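Local atomic coordinates of 5-Carboxyvanillate Decarboxylase (Novosphingobium aromaticivorans, PDB entry 4QRN), a protein that probably removes, as a manganese-dependent decarboxylase of the amidohydrolase superfamily, the 5-carboxyl group of 5-carboxyvanillate to give vanillate. Residues R47-V52 / R126-R131; R330-M335 / T365-W370. All blocks are in the same frame, centred on the assembly; numbering follows the deposited sequence.

How the contacts relate
The two contacts lie on opposite sides of the chain's centre, their own centres about 29 Å apart and their nearest atoms about 18 Å apart. Contact 1, between two helices, is the more peripheral, its centre about 19 Å from that of the chain; the centre of contact 2, which fixes the C-terminal helix 356-370 to strand 331-332, is about 13 Å from it. Neither contact supplies a ligand-pocket or metal-binding residue. The side chain of Ile49 is about 11 Å from a bound 4-hydroxy-3-methoxy-5-nitrobenzoic acid, and that of Met332 about 9 Å from the side chain of the manganese ligand Glu41 and about 13 Å from the metal; Asp336, another ligand, directly follows 330-335.

Contact 1. Residues R47-V52 / R126-R131; sequences REIIDV and RTLATR
Glu48 and Arg131 join the two helices through a side-on salt bridge. Arg131 NE donates to Glu48 OE2 at 2.8 Å, on the syn lone pair and close to the guanidinium plane, with an N-H...O angle of 162°. A second bond, from Arg131 NH2 to Glu48 OE1, measures 3.0 Å and is more bent. With one nitrogen for each oxygen the carboxylate cannot swivel freely, although the two planes remain tilted. The pair suits the more open side of the interface, where long charged chains can meet near solvent. Glu48 CG stands between the backbone N and carbonyl carbon (chi1 62°), and from there the extended chain carries the carboxylate to the other helix. A water donates a second bond to Glu48 OE2, the third to this carboxylate, and a weak one to Leu128 O.

Both segments belong to the (beta/alpha)-barrel fold of the amidohydrolase superfamily: helix 122-142 follows its parallel strand 106-111, and helix 47-59 opens the long connection after strand 38-44. The two run roughly antiparallel, at 149°, with their axes 10.6 Å apart.

Apolar packing fills the buried side. Leu128 points toward the partner helix and divides its branches: CD1 meets Val52 CG2 at 3.7 Å, whereas CD2 lies 3.5 Å from Glu48 OE2, against a face of the carboxylate. Ile49 slides past Leu128 in the opposite direction, its CG1 4.0 Å from Leu128 CB.

Contact 2. Residues R330-M335 / T365-W370; sequences RVMYAM and TNAEKW
Asn366 ND2 donates to the backbone O of Val331 at 2.9 Å, and the same nitrogen also bonds to the carbonyl O of Glu328. The Val331 oxygen lies in the amide plane of Asn366, but the donor stands 45° above the carbonyl plane, off the lone pair. A short amide suits this buried place because its two N-H groups can serve two carbonyls without bringing in a charge.

Met332 crosses Asn366 at a slant. Its CG lies 3.6 Å from Asn366 CB, and the unbranched chain then takes SD to within 3.7 Å of Ala367 CA, where the small alanine allows close approach to the helix backbone. The same sulfur reaches the edge of the Trp370 indole, 4.1 Å from CD1, in a Met-aromatic contact; the line from SD to the centroid of the five-membered ring runs 76° off the ring normal.

At the far end of that indole, Arg330 NH1 comes 3.4 Å from Trp370 CH2, with the two planes 67° apart. The bend at chi3 swings NH1 toward the benzo end, while NE and NH2 donate to Val306 O and Gln258 OE1. Trp370 NE1 donates to Asp329 O.

The arrangement secures the last helix, 356-370, to barrel strand 331-332, which lies between strand 306-309, whose Leu307 touches Arg330, Met332 and Trp370, and strand 38-44, whose Thr40 bonds to the Tyr333 backbone and meets Ala367.

Contact 1. Residues R47-V52 / R126-R131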
ATOM      1  N   ARG A  47      19.265 -22.151 -12.958  1.00 10.91           N
ATOM      2  CA  ARG A  47      19.084 -22.027 -14.396  1.00 11.62           C
ATOM      3  C   ARG A  47      17.909 -22.867 -14.876  1.00 10.73           C
ATOM      4  O   ARG A  47      17.146 -22.432 -15.750  1.00 11.27           O
ATOM      5  CB  ARG A  47      20.375 -22.446 -15.107  1.00 13.95           C
ATOM      6  CG  ARG A  47      20.409 -22.217 -16.623  1.00 16.95           C
ATOM      7  CD  ARG A  47      20.412 -20.728 -16.964  1.00 19.60           C
ATOM      8  NE  ARG A  47      19.115 -20.350 -17.483  1.00 20.67           N
ATOM      9  CZ  ARG A  47      18.800 -19.159 -17.971  1.00 21.46           C
ATOM     10  NH1 ARG A  47      19.680 -18.160 -17.965  1.00 21.84           N
ATOM     11  NH2 ARG A  47      17.578 -18.965 -18.443  1.00 22.06           N
ATOM     12  N   GLU A  48      17.757 -24.068 -14.323  1.00 11.06           N
ATOM     13  CA  GLU A  48      16.684 -24.924 -14.811  1.00 11.77           C
ATOM     14  C   GLU A  48      15.302 -24.365 -14.473  1.00 10.60           C
ATOM     15  O   GLU A  48      14.373 -24.540 -15.269  1.00 10.95           O
ATOM     16  CB  GLU A  48      16.829 -26.368 -14.328  1.00 13.52           C
ATOM     17  CG  GLU A  48      16.779 -26.539 -12.851  1.00 15.19           C
ATOM     18  CD  GLU A  48      17.062 -27.964 -12.409  1.00 16.41           C
ATOM     19  OE1 GLU A  48      17.439 -28.816 -13.257  1.00 18.34           O
ATOM     20  OE2 GLU A  48      16.922 -28.230 -11.192  1.00 16.04           O
ATOM     21  N   ILE A  49      15.153 -23.651 -13.351  1.00  9.39           N
ATOM     22  CA  ILE A  49      13.856 -23.060 -13.043  1.00  9.34           C
ATOM     23  C   ILE A  49      13.606 -21.842 -13.941  1.00  9.30           C
ATOM     24  O   ILE A  49      12.509 -21.675 -14.444  1.00  9.83           O
ATOM     25  CB  ILE A  49      13.715 -22.757 -11.540  1.00  9.43           C
ATOM     26  CG1 ILE A  49      13.560 -24.085 -10.776  1.00  9.93           C
ATOM     27  CG2 ILE A  49      12.486 -21.848 -11.275  1.00  9.92           C
ATOM     28  CD1 ILE A  49      13.627 -23.953  -9.278  1.00 10.38           C
ATOM     29  N   ILE A  50      14.614 -20.998 -14.162  1.00  9.27           N
ATOM     30  CA  ILE A  50      14.433 -19.891 -15.105  0.65  9.95           C
ATOM     31  C   ILE A  50      14.059 -20.434 -16.497  1.00 10.18           C
ATOM     32  O   ILE A  50      13.216 -19.859 -17.181  1.00 10.67           O
ATOM     33  CB  ILE A  50      15.664 -18.943 -15.171  0.65 10.57           C
ATOM     34  CG1 ILE A  50      16.057 -18.417 -13.771  0.65 10.14           C
ATOM     35  CG2 ILE A  50      15.397 -17.765 -16.121  0.65 11.68           C
ATOM     36  CD1 ILE A  50      14.926 -17.762 -12.990  0.65 10.34           C
ATOM     37  N   ASP A  51      14.670 -21.550 -16.903  1.00 10.54           N
ATOM     38  CA  ASP A  51      14.313 -22.146 -18.190  1.00 11.08           C
ATOM     39  C   ASP A  51      12.849 -22.596 -18.219  1.00 10.51           C
ATOM     40  O   ASP A  51      12.202 -22.506 -19.261  1.00 11.26           O
ATOM     41  CB  ASP A  51      15.216 -23.337 -18.493  1.00 12.46           C
ATOM     42  CG  ASP A  51      16.618 -22.934 -18.875  1.00 15.07           C
ATOM     43  OD1 ASP A  51      16.863 -21.742 -19.142  1.00 15.93           O
ATOM     44  OD2 ASP A  51      17.477 -23.838 -18.901  1.00 17.20           O
ATOM     45  N   VAL A  52      12.307 -23.070 -17.090  1.00 10.41           N
ATOM     46  CA  VAL A  52      10.876 -23.387 -17.050  1.00 10.40           C
ATOM     47  C   VAL A  52      10.045 -22.117 -17.232  1.00  9.77           C
ATOM     48  O   VAL A  52       9.048 -22.138 -17.975  1.00 10.30           O
ATOM     49  CB  VAL A  52      10.457 -24.095 -15.743  1.00 11.91           C
ATOM     50  CG1 VAL A  52       8.932 -24.241 -15.674  1.00 12.39           C
ATOM     51  CG2 VAL A  52      11.145 -25.451 -15.650  1.00 12.98           C
ATOM     52  N   ARG A 126       7.548 -30.296  -7.469  1.00 11.44           N
ATOM     53  CA  ARG A 126       8.212 -30.965  -6.361  1.00 11.00           C
ATOM     54  C   ARG A 126       9.661 -31.300  -6.706  1.00 10.76           C
ATOM     55  O   ARG A 126      10.565 -31.138  -5.875  1.00 10.97           O
ATOM     56  CB  ARG A 126       7.459 -32.226  -5.969  1.00 12.10           C
ATOM     57  CG  ARG A 126       6.071 -31.949  -5.381  1.00 13.55           C
ATOM     58  CD  ARG A 126       5.389 -33.215  -4.921  1.00 15.34           C
ATOM     59  NE  ARG A 126       5.094 -34.094  -6.041  1.00 17.36           N
ATOM     60  CZ  ARG A 126       3.878 -34.372  -6.510  1.00 18.66           C
ATOM     61  NH1 ARG A 126       2.787 -33.830  -5.976  1.00 19.66           N
ATOM     62  NH2 ARG A 126       3.760 -35.193  -7.535  1.00 19.83           N
ATOM     63  N   THR A 127       9.899 -31.779  -7.921  1.00 11.51           N
ATOM     64  CA  THR A 127      11.234 -32.175  -8.310  1.00 11.89           C
ATOM     65  C   THR A 127      12.185 -30.988  -8.352  1.00 10.54           C
ATOM     66  O   THR A 127      13.305 -31.047  -7.847  1.00 11.43           O
ATOM     67  CB  THR A 127      11.183 -32.869  -9.671  1.00 14.18           C
ATOM     68  OG1 THR A 127      10.434 -34.086  -9.540  1.00 15.88           O
ATOM     69  CG2 THR A 127      12.571 -33.217 -10.189  1.00 14.88           C
ATOM     70  N   LEU A 128      11.735 -29.888  -8.950  1.00 10.29           N
ATOM     71  CA  LEU A 128      12.604 -28.729  -9.073  1.00 10.54           C
ATOM     72  C   LEU A 128      12.814 -28.040  -7.730  1.00  9.95           C
ATOM     73  O   LEU A 128      13.883 -27.509  -7.486  1.00 10.15           O
ATOM     74  CB  LEU A 128      12.071 -27.745 -10.123  1.00 11.41           C
ATOM     75  CG  LEU A 128      12.147 -28.290 -11.556  1.00 12.49           C
ATOM     76  CD1 LEU A 128      11.590 -27.261 -12.502  1.00 13.10           C
ATOM     77  CD2 LEU A 128      13.570 -28.703 -11.967  1.00 13.44           C
ATOM     78  N   ALA A 129      11.799 -28.029  -6.877  1.00  9.08           N
ATOM     79  CA  ALA A 129      11.986 -27.459  -5.534  1.00  9.40           C
ATOM     80  C   ALA A 129      12.981 -28.310  -4.746  1.00  8.83           C
ATOM     81  O   ALA A 129      13.825 -27.772  -4.032  1.00  8.84           O
ATOM     82  CB  ALA A 129      10.661 -27.385  -4.801  1.00  9.93           C
ATOM     83  N   THR A 130      12.862 -29.635  -4.843  1.00  9.44           N
ATOM     84  CA  THR A 130      13.802 -30.525  -4.157  1.00  9.55           C
ATOM     85  C   THR A 130      15.228 -30.227  -4.603  1.00  9.60           C
ATOM     86  O   THR A 130      16.128 -30.104  -3.778  1.00  9.78           O
ATOM     87  CB  THR A 130      13.473 -31.998  -4.465  1.00 10.95           C
ATOM     88  OG1 THR A 130      12.195 -32.311  -3.903  1.00 10.98           O
ATOM     89  CG2 THR A 130      14.553 -32.925  -3.888  1.00 11.52           C
ATOM     90  N   ARG A 131      15.419 -30.091  -5.918  1.00  9.96           N
ATOM     91  CA  ARG A 131      16.735 -29.806  -6.462  1.00 10.25           C
ATOM     92  C   ARG A 131      17.252 -28.436  -6.016  1.00  9.80           C
ATOM     93  O   ARG A 131      18.429 -28.303  -5.665  1.00  9.95           O
ATOM     94  CB  ARG A 131      16.721 -29.933  -7.994  1.00 11.34           C
ATOM     95  CG  ARG A 131      16.585 -31.388  -8.448  1.00 13.09           C
ATOM     96  CD  ARG A 131      16.079 -31.478  -9.860  1.00 15.66           C
ATOM     97  NE  ARG A 131      17.051 -31.035 -10.850  1.00 17.53           N
ATOM     98  CZ  ARG A 131      18.026 -31.788 -11.364  1.00 20.33           C
ATOM     99  NH1 ARG A 131      18.205 -33.044 -10.964  1.00 21.23           N
ATOM    100  NH2 ARG A 131      18.838 -31.268 -12.278  1.00 22.18           N
TER
HETATM  101  O   HOH W   1      16.308 -26.296  -9.370  1.00 14.85           O

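Contact 2. Residues R330-M335 / T365-W370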
ATOM      1  N   ARG A 330      12.053  -6.179  16.527  1.00  7.09           N
ATOM      2  CA  ARG A 330      11.260  -6.889  15.525  1.00  7.05           C
ATOM      3  C   ARG A 330      11.520  -6.381  14.112  1.00  7.26           C
ATOM      4  O   ARG A 330      10.779  -6.734  13.193  1.00  8.18           O
ATOM      5  CB  ARG A 330       9.772  -6.827  15.875  1.00  8.14           C
ATOM      6  CG  ARG A 330       9.480  -7.425  17.240  1.00  8.84           C
ATOM      7  CD  ARG A 330       7.982  -7.599  17.479  1.00  8.95           C
ATOM      8  NE  ARG A 330       7.403  -8.695  16.705  1.00  8.80           N
ATOM      9  CZ  ARG A 330       7.458  -9.978  17.046  1.00  8.57           C
ATOM     10  NH1 ARG A 330       8.076 -10.349  18.163  1.00 10.06           N
ATOM     11  NH2 ARG A 330       6.899 -10.891  16.282  1.00  8.84           N
ATOM     12  N   VAL A 331      12.584  -5.593  13.934  1.00  6.71           N
ATOM     13  CA  VAL A 331      12.940  -4.990  12.650  1.00  6.66           C
ATOM     14  C   VAL A 331      14.398  -5.337  12.354  1.00  6.27           C
ATOM     15  O   VAL A 331      15.285  -5.064  13.174  1.00  6.71           O
ATOM     16  CB  VAL A 331      12.733  -3.459  12.678  1.00  7.70           C
ATOM     17  CG1 VAL A 331      13.126  -2.832  11.351  1.00  8.66           C
ATOM     18  CG2 VAL A 331      11.298  -3.129  13.067  1.00  8.62           C
ATOM     19  N   MET A 332      14.640  -5.912  11.173  1.00  6.41           N
ATOM     20  CA  MET A 332      15.940  -6.453  10.778  1.00  6.55           C
ATOM     21  C   MET A 332      16.415  -5.845   9.474  1.00  6.18           C
ATOM     22  O   MET A 332      15.622  -5.529   8.582  1.00  6.64           O
ATOM     23  CB  MET A 332      15.796  -7.983  10.571  1.00  7.05           C
ATOM     24  CG  MET A 332      15.562  -8.727  11.868  1.00  8.45           C
ATOM     25  SD  MET A 332      15.154 -10.466  11.620  1.00  9.04           S
ATOM     26  CE  MET A 332      13.432 -10.339  11.114  1.00 13.56           C
ATOM     27  N   TYR A 333      17.728  -5.769   9.341  1.00  6.02           N
ATOM     28  CA  TYR A 333      18.364  -5.376   8.107  1.00  6.04           C
ATOM     29  C   TYR A 333      18.238  -6.461   7.036  1.00  6.22           C
ATOM     30  O   TYR A 333      18.403  -7.652   7.311  1.00  6.42           O
ATOM     31  CB  TYR A 333      19.853  -5.104   8.372  1.00  6.61           C
ATOM     32  CG  TYR A 333      20.636  -4.833   7.099  1.00  6.55           C
ATOM     33  CD1 TYR A 333      20.455  -3.647   6.387  1.00  6.92           C
ATOM     34  CD2 TYR A 333      21.511  -5.772   6.581  1.00  7.20           C
ATOM     35  CE1 TYR A 333      21.130  -3.422   5.195  1.00  7.56           C
ATOM     36  CE2 TYR A 333      22.178  -5.559   5.398  1.00  7.99           C
ATOM     37  CZ  TYR A 333      21.980  -4.389   4.692  1.00  8.16           C
ATOM     38  OH  TYR A 333      22.667  -4.224   3.508  1.00  8.70           O
ATOM     39  N   ALA A 334      17.998  -6.021   5.798  1.00  6.21           N
ATOM     40  CA  ALA A 334      18.087  -6.884   4.617  1.00  6.36           C
ATOM     41  C   ALA A 334      18.545  -6.023   3.461  1.00  6.81           C
ATOM     42  O   ALA A 334      18.208  -4.836   3.379  1.00  7.74           O
ATOM     43  CB  ALA A 334      16.744  -7.520   4.275  1.00  7.20           C
ATOM     44  N   MET A 335      19.296  -6.645   2.550  1.00  7.48           N
ATOM     45  CA  MET A 335      19.795  -5.953   1.372  1.00  7.79           C
ATOM     46  C   MET A 335      18.903  -6.131   0.117  1.00  7.77           C
ATOM     47  O   MET A 335      18.797  -5.215  -0.689  1.00  8.63           O
ATOM     48  CB  MET A 335      21.226  -6.414   1.084  1.00  8.44           C
ATOM     49  CG  MET A 335      21.807  -5.835  -0.182  1.00  8.75           C
ATOM     50  SD  MET A 335      23.506  -6.315  -0.489  1.00  9.60           S
ATOM     51  CE  MET A 335      24.404  -5.083   0.447  1.00  9.72           C
ATOM     52  N   THR A 365      21.576  -8.892  15.896  1.00  7.35           N
ATOM     53  CA  THR A 365      21.069  -9.794  16.924  1.00  7.63           C
ATOM     54  C   THR A 365      19.588 -10.105  16.799  1.00  6.95           C
ATOM     55  O   THR A 365      19.164 -11.164  17.271  1.00  7.51           O
ATOM     56  CB  THR A 365      21.434  -9.333  18.344  1.00  8.39           C
ATOM     57  OG1 THR A 365      20.858  -8.060  18.595  1.00  8.82           O
ATOM     58  CG2 THR A 365      22.953  -9.247  18.506  1.00  9.38           C
ATOM     59  N   ASN A 366      18.799  -9.244  16.159  1.00  6.72           N
ATOM     60  CA  ASN A 366      17.426  -9.643  15.890  1.00  6.92           C
ATOM     61  C   ASN A 366      17.387 -10.859  14.965  1.00  6.89           C
ATOM     62  O   ASN A 366      16.707 -11.834  15.263  1.00  7.49           O
ATOM     63  CB  ASN A 366      16.634  -8.489  15.294  1.00  6.92           C
ATOM     64  CG  ASN A 366      16.360  -7.357  16.298  1.00  6.82           C
ATOM     65  OD1 ASN A 366      16.496  -7.517  17.518  1.00  7.43           O
ATOM     66  ND2 ASN A 366      15.949  -6.212  15.769  1.00  7.25           N
ATOM     67  N   ALA A 367      18.155 -10.818  13.880  1.00  6.84           N
ATOM     68  CA  ALA A 367      18.199 -11.960  12.975  1.00  7.02           C
ATOM     69  C   ALA A 367      18.702 -13.203  13.706  1.00  6.92           C
ATOM     70  O   ALA A 367      18.186 -14.299  13.500  1.00  7.49           O
ATOM     71  CB  ALA A 367      19.097 -11.640  11.788  1.00  8.21           C
ATOM     72  N   GLU A 368      19.717 -13.054  14.557  1.00  7.11           N
ATOM     73  CA  GLU A 368      20.225 -14.233  15.266  1.00  7.78           C
ATOM     74  C   GLU A 368      19.122 -14.851  16.124  1.00  8.51           C
ATOM     75  O   GLU A 368      19.033 -16.079  16.214  1.00  9.34           O
ATOM     76  CB  GLU A 368      21.429 -13.862  16.122  1.00  8.16           C
ATOM     77  CG  GLU A 368      22.657 -13.597  15.281  1.00  9.80           C
ATOM     78  CD  GLU A 368      23.865 -13.116  16.043  1.00 12.07           C
ATOM     79  OE1 GLU A 368      23.743 -12.498  17.119  1.00 13.42           O
ATOM     80  OE2 GLU A 368      24.972 -13.309  15.499  1.00 14.17           O
ATOM     81  N   LYS A 369      18.281 -14.020  16.749  1.00  7.91           N
ATOM     82  CA  LYS A 369      17.183 -14.540  17.544  1.00  8.88           C
ATOM     83  C   LYS A 369      16.106 -15.181  16.665  1.00  8.45           C
ATOM     84  O   LYS A 369      15.746 -16.353  16.877  1.00  9.42           O
ATOM     85  CB  LYS A 369      16.560 -13.424  18.386  1.00  9.80           C
ATOM     86  CG  LYS A 369      15.313 -13.899  19.136  1.00 11.82           C
ATOM     87  CD  LYS A 369      14.764 -12.878  20.091  1.00 13.07           C
ATOM     88  CE  LYS A 369      13.503 -13.415  20.747  1.00 14.88           C
ATOM     89  NZ  LYS A 369      12.961 -12.483  21.777  1.00 16.91           N
ATOM     90  N   TRP A 370      15.562 -14.428  15.709  1.00  8.36           N
ATOM     91  CA  TRP A 370      14.362 -14.898  15.028  1.00  8.67           C
ATOM     92  C   TRP A 370      14.619 -16.028  14.037  1.00  8.58           C
ATOM     93  O   TRP A 370      13.719 -16.828  13.774  1.00  9.53           O
ATOM     94  CB  TRP A 370      13.646 -13.734  14.333  1.00  8.36           C
ATOM     95  CG  TRP A 370      13.249 -12.684  15.298  1.00  8.78           C
ATOM     96  CD1 TRP A 370      13.700 -11.384  15.320  1.00  9.11           C
ATOM     97  CD2 TRP A 370      12.369 -12.807  16.430  1.00  9.06           C
ATOM     98  NE1 TRP A 370      13.146 -10.702  16.368  1.00 10.04           N
ATOM     99  CE2 TRP A 370      12.334 -11.545  17.065  1.00  9.70           C
ATOM    100  CE3 TRP A 370      11.567 -13.840  16.947  1.00 10.69           C
ATOM    101  CZ2 TRP A 370      11.558 -11.294  18.189  1.00 11.23           C
ATOM    102  CZ3 TRP A 370      10.796 -13.582  18.073  1.00 11.95           C
ATOM    103  CH2 TRP A 370      10.802 -12.316  18.678  1.00 12.41           C
TER